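Local structure of neurotoxin (Clostridium botulinum, 3N7L) at residues N110-F114 / D125-Y130; N239-Y243 / T295-N301. The protein probably binds gangliosides on nerve cells through this receptor-binding fragment of a botulinum neurotoxin, the step that would precede toxin entry. One frame throughout, in Å; residues are numbered along the deposited sequence.

Contact 1: residues N110-F114 / D125-Y130; sequences NFLVF and DINFSY
Phe-111 reaches across the hairpin of strands 111-117 and 122-129 from the face it shares with Val-113, Asn-127 and Ser-129. Its CB lies 4.0 Å from Phe-128 O; with chi1 at -62°, CG stands beside the backbone N and the ring leans over the partner strand. CG begins the overlap with Ser-129 CB, which makes a CH-pi contact over one ring face, 28° off the normal, and comes within 3.3 Å of Phe-111 CE2. CD2 of Phe-111 meets the amide of Asn-127 at the ring edge, 3.2 Å from ND2, the two planes 77° apart; CZ, at the tip, still touches Ser-129 CB at 3.9 Å.

Beneath these groups the strands run antiparallel, and Leu-112 and Phe-128 exchange both backbone bonds: Leu-112 N to Phe-128 O is 2.8 Å, Phe-128 N to Leu-112 O 3.0 Å. At the hairpin's open end Asn-110 CB makes a CH-pi contact over the Tyr-130 ring, 3.5 Å from its centroid. Leu-112, Phe-114, Ile-126 and Phe-128 point to the other face, packing on strands 143-150 and 154-159. The hairpin is therefore amphipathic: its apolar face enters the core of a concanavalin-like sandwich, while the opposite face mixes Asn-127 and Ser-129 with the Phe-111 ring and Val-113.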
# COMPACT_ATOMS: atom_id res chain seq x y z
N ASN A 110 -12.06 -0.48 12.01
CA ASN A 110 -11.03 0.19 11.23
C ASN A 110 -9.88 0.72 12.11
O ASN A 110 -9.18 1.66 11.72
CB ASN A 110 -11.64 1.35 10.42
CG ASN A 110 -12.39 2.36 11.29
OD1 ASN A 110 -12.36 3.56 11.03
ND2 ASN A 110 -13.08 1.88 12.30
N PHE A 111 -9.70 0.11 13.28
CA PHE A 111 -8.65 0.52 14.21
C PHE A 111 -7.48 -0.44 14.40
O PHE A 111 -7.66 -1.66 14.45
CB PHE A 111 -9.21 0.77 15.63
CG PHE A 111 -10.23 1.86 15.71
CD1 PHE A 111 -11.56 1.62 15.38
CD2 PHE A 111 -9.86 3.13 16.14
CE1 PHE A 111 -12.51 2.63 15.47
CE2 PHE A 111 -10.80 4.16 16.23
CZ PHE A 111 -12.13 3.91 15.89
N LEU A 112 -6.29 0.13 14.53
CA LEU A 112 -5.07 -0.61 14.82
C LEU A 112 -4.71 0.02 16.17
O LEU A 112 -4.51 1.23 16.25
CB LEU A 112 -3.95 -0.31 13.83
CG LEU A 112 -2.60 -0.94 14.20
CD1 LEU A 112 -2.63 -2.42 13.89
CD2 LEU A 112 -1.48 -0.27 13.43
N VAL A 113 -4.66 -0.78 17.23
CA VAL A 113 -4.37 -0.20 18.53
C VAL A 113 -3.22 -0.83 19.31
O VAL A 113 -3.04 -2.05 19.34
CB VAL A 113 -5.66 -0.13 19.42
CG1 VAL A 113 -6.78 -0.94 18.79
CG2 VAL A 113 -5.39 -0.60 20.83
N PHE A 114 -2.41 0.05 19.90
CA PHE A 114 -1.27 -0.35 20.70
C PHE A 114 -1.68 -0.12 22.15
O PHE A 114 -2.10 0.97 22.52
CB PHE A 114 -0.04 0.49 20.36
CG PHE A 114 1.13 0.27 21.28
CD1 PHE A 114 1.34 1.12 22.36
CD2 PHE A 114 1.99 -0.81 21.10
CE1 PHE A 114 2.39 0.90 23.25
CE2 PHE A 114 3.04 -1.04 21.98
CZ PHE A 114 3.25 -0.18 23.06
N ASP A 125 -4.04 2.95 25.93
CA ASP A 125 -3.81 2.65 24.54
C ASP A 125 -3.91 3.85 23.63
O ASP A 125 -4.50 4.87 23.97
CB ASP A 125 -4.79 1.56 24.09
CG ASP A 125 -6.23 1.96 24.28
OD1 ASP A 125 -7.06 1.08 24.60
OD2 ASP A 125 -6.54 3.16 24.11
N ILE A 126 -3.31 3.70 22.46
CA ILE A 126 -3.31 4.74 21.46
C ILE A 126 -3.70 4.01 20.17
O ILE A 126 -3.52 2.79 20.06
CB ILE A 126 -1.89 5.36 21.37
CG1 ILE A 126 -1.90 6.56 20.43
CG2 ILE A 126 -0.89 4.31 20.92
CD1 ILE A 126 -0.59 7.33 20.44
N ASN A 127 -4.25 4.73 19.19
CA ASN A 127 -4.66 4.04 17.97
C ASN A 127 -4.62 4.84 16.69
O ASN A 127 -4.49 6.06 16.69
CB ASN A 127 -6.07 3.47 18.13
CG ASN A 127 -7.14 4.55 18.10
OD1 ASN A 127 -7.67 4.95 19.14
ND2 ASN A 127 -7.46 5.04 16.90
N PHE A 128 -4.75 4.10 15.60
CA PHE A 128 -4.82 4.64 14.25
C PHE A 128 -6.11 4.06 13.68
O PHE A 128 -6.31 2.85 13.73
CB PHE A 128 -3.64 4.16 13.40
CG PHE A 128 -3.91 4.17 11.91
CD1 PHE A 128 -4.36 5.32 11.27
CD2 PHE A 128 -3.69 3.02 11.14
CE1 PHE A 128 -4.59 5.34 9.89
CE2 PHE A 128 -3.91 3.03 9.76
CZ PHE A 128 -4.36 4.19 9.13
N SER A 129 -6.99 4.91 13.18
CA SER A 129 -8.22 4.43 12.57
C SER A 129 -8.17 4.89 11.11
O SER A 129 -8.06 6.09 10.83
CB SER A 129 -9.47 4.98 13.27
OG SER A 129 -9.53 6.39 13.22
N TYR A 130 -8.21 3.95 10.17
CA TYR A 130 -8.14 4.33 8.77
C TYR A 130 -9.41 5.01 8.28
O TYR A 130 -10.49 4.82 8.84
CB TYR A 130 -7.77 3.11 7.90
CG TYR A 130 -8.84 2.06 7.69
CD1 TYR A 130 -8.74 0.80 8.31
CD2 TYR A 130 -9.89 2.27 6.80
CE1 TYR A 130 -9.67 -0.21 8.03
CE2 TYR A 130 -10.82 1.27 6.51
CZ TYR A 130 -10.71 0.03 7.12
OH TYR A 130 -11.61 -0.97 6.80

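Contact 2: residues N239-Y243 / T295-N301; sequences NDLRY and TRVRGEN. With GOL (glycerol), chain F.
Tyr-243 and Val-297 meet at about a right angle: CG2 of the valine stands over the centre of the tyrosine ring, 3.6 Å from the centroid and only 4° off the normal, a CH-pi contact made by a single methyl. The same Val-297 CG2 also reaches Leu-241 CG at 4.0 Å, so Val-297 is wedged between an aliphatic and an aromatic neighbour. The amide of Asn-301 lies at the edge of the Tyr-243 ring, its plane turned only 14° from that of the ring.

Two backbone bonds set this register around the bridge of Arg-242 with Arg-296. Tyr-243 N donates to Thr-295 O at 2.8 Å; Val-297 N donates to Leu-241 O, also at 2.8 Å, from above the carbonyl plane.

On the outer side the Arg-296 chain, extended from CG to NE, carries its guanidinium to Asp-240. Arg-296 NE donates to Asp-240 OD2 at 2.8 Å as a salt bridge, nearly in the guanidinium plane but on the anti side of the carboxylate, the two planes 70° apart. One water bridges OD2 and Arg-296 NH2, and glycerol O1 donates to Asp-240 OD2 at 2.7 Å, so three donors converge there. The glycerol, probably from the crystallisation liquor, covers one face of the Arg-296 guanidinium, and its O3 accepts a bond from Arg-298 NH2 at 3.2 Å. Asp-294 makes salt bridges to Arg-296 and Arg-298 through its two carboxylate oxygens.

Leu-241 and Tyr-243 also pack on Ile-285, and Val-297 on Leu-303, joining two loops to strands 283-287 and 302-308 of the trefoil-like region. Arg-296 and the bridging water would probably stabilise the Asp-240 carboxylate, glycerol adding a third donor in this crystal: an ionic outer side over an apolar interior.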
# COMPACT_ATOMS: atom_id res chain seq x y z
N ASN A 239 2.46 -3.72 -3.41
CA ASN A 239 3.38 -4.72 -3.94
C ASN A 239 4.09 -4.07 -5.13
O ASN A 239 3.61 -3.07 -5.65
CB ASN A 239 2.63 -5.96 -4.46
CG ASN A 239 1.77 -6.61 -3.40
OD1 ASN A 239 2.24 -6.97 -2.33
ND2 ASN A 239 0.48 -6.78 -3.71
N ASP A 240 5.20 -4.64 -5.57
CA ASP A 240 5.91 -4.07 -6.73
C ASP A 240 5.01 -4.19 -7.97
O ASP A 240 4.43 -5.24 -8.22
CB ASP A 240 7.21 -4.82 -7.01
CG ASP A 240 8.22 -4.70 -5.88
OD1 ASP A 240 8.06 -3.80 -5.02
OD2 ASP A 240 9.17 -5.51 -5.86
N LEU A 241 4.91 -3.11 -8.73
CA LEU A 241 4.10 -3.12 -9.95
C LEU A 241 4.89 -3.92 -11.00
O LEU A 241 6.11 -3.79 -11.11
CB LEU A 241 3.85 -1.69 -10.46
CG LEU A 241 2.87 -1.52 -11.62
CD1 LEU A 241 1.46 -1.86 -11.15
CD2 LEU A 241 2.91 -0.09 -12.14
N ARG A 242 4.20 -4.76 -11.76
CA ARG A 242 4.89 -5.56 -12.76
C ARG A 242 4.34 -5.49 -14.17
O ARG A 242 3.17 -5.17 -14.38
CB ARG A 242 4.94 -7.03 -12.33
CG ARG A 242 5.44 -7.25 -10.91
CD ARG A 242 5.94 -8.67 -10.73
NE ARG A 242 5.10 -9.66 -11.41
CZ ARG A 242 3.99 -10.19 -10.91
NH1 ARG A 242 3.31 -11.07 -11.62
NH2 ARG A 242 3.58 -9.87 -9.69
N TYR A 243 5.20 -5.80 -15.13
CA TYR A 243 4.82 -5.83 -16.54
C TYR A 243 4.17 -7.20 -16.77
O TYR A 243 4.31 -8.10 -15.94
CB TYR A 243 6.07 -5.71 -17.43
CG TYR A 243 6.72 -4.34 -17.42
CD1 TYR A 243 7.94 -4.11 -16.77
CD2 TYR A 243 6.12 -3.26 -18.07
CE1 TYR A 243 8.53 -2.84 -16.76
CE2 TYR A 243 6.70 -1.99 -18.08
CZ TYR A 243 7.90 -1.79 -17.42
OH TYR A 243 8.45 -0.53 -17.44
N THR A 295 11.15 -7.47 -14.84
CA THR A 295 9.69 -7.59 -14.80
C THR A 295 9.00 -6.50 -13.96
O THR A 295 7.81 -6.26 -14.11
CB THR A 295 9.25 -8.99 -14.31
OG1 THR A 295 9.81 -9.99 -15.17
CG2 THR A 295 7.73 -9.13 -14.33
N ARG A 296 9.75 -5.85 -13.08
CA ARG A 296 9.18 -4.79 -12.24
C ARG A 296 9.17 -3.46 -12.99
O ARG A 296 10.10 -3.15 -13.74
CB ARG A 296 9.98 -4.62 -10.95
CG ARG A 296 10.00 -5.86 -10.05
CD ARG A 296 10.80 -5.60 -8.78
NE ARG A 296 10.72 -6.74 -7.86
CZ ARG A 296 11.40 -7.88 -8.00
NH1 ARG A 296 12.23 -8.05 -9.03
NH2 ARG A 296 11.23 -8.85 -7.12
N VAL A 297 8.11 -2.68 -12.79
CA VAL A 297 7.99 -1.37 -13.44
C VAL A 297 8.72 -0.33 -12.58
O VAL A 297 8.45 -0.20 -11.38
CB VAL A 297 6.50 -0.96 -13.58
CG1 VAL A 297 6.40 0.38 -14.30
CG2 VAL A 297 5.73 -2.05 -14.32
N ARG A 298 9.65 0.40 -13.19
CA ARG A 298 10.43 1.40 -12.48
C ARG A 298 10.27 2.80 -13.04
O ARG A 298 9.87 2.98 -14.18
CB ARG A 298 11.91 1.03 -12.50
CG ARG A 298 12.24 -0.23 -11.72
CD ARG A 298 13.75 -0.42 -11.57
NE ARG A 298 14.08 -1.51 -10.67
CZ ARG A 298 13.88 -2.79 -10.96
NH1 ARG A 298 13.37 -3.11 -12.14
NH2 ARG A 298 14.18 -3.74 -10.08
N GLY A 299 10.61 3.78 -12.21
CA GLY A 299 10.52 5.19 -12.57
C GLY A 299 10.56 5.53 -14.05
O GLY A 299 9.61 5.27 -14.78
N GLU A 300 11.66 6.11 -14.50
CA GLU A 300 11.80 6.53 -15.89
C GLU A 300 11.58 5.51 -17.02
O GLU A 300 12.01 5.76 -18.15
CB GLU A 300 13.17 7.19 -16.08
CG GLU A 300 13.25 8.56 -15.45
CD GLU A 300 12.36 9.57 -16.15
OE1 GLU A 300 12.65 9.90 -17.32
OE2 GLU A 300 11.38 10.03 -15.54
N ASN A 301 10.93 4.39 -16.75
CA ASN A 301 10.68 3.40 -17.80
C ASN A 301 9.70 3.94 -18.85
O ASN A 301 8.80 4.71 -18.52
CB ASN A 301 10.07 2.12 -17.22
CG ASN A 301 11.07 1.27 -16.46
OD1 ASN A 301 12.22 1.67 -16.23
ND2 ASN A 301 10.64 0.07 -16.07
C1 GOL F . 12.60 -5.57 -5.25
O1 GOL F . 11.59 -4.57 -5.25
C2 GOL F . 13.65 -5.35 -6.32
O2 GOL F . 14.64 -6.42 -6.26
C3 GOL F . 14.35 -4.01 -6.13
O3 GOL F . 15.34 -3.74 -7.11
O HOH W 1 9.32 -8.17 -5.11

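How the contacts relate
Contacts 1 and 2 lie on opposite sides of the chain's centre, with centres about 32 Å apart and nearest atoms about 16 Å apart. They belong to different parts of the receptor-binding fragment, concanavalin-like for 110-114 with 125-130 and trefoil-like for 239-243 with 295-301, and share no strand or loop. Each is partly buried, with an apolar side and a more polar one. Contact 1 joins neighbouring strands of one hairpin, so regular backbone pairing dominates. Contact 2 brings together loops 52 residues apart, has a single bridge, and depends more on side chains: a salt bridge with water and glycerol outside, tyrosine and aliphatic groups inside.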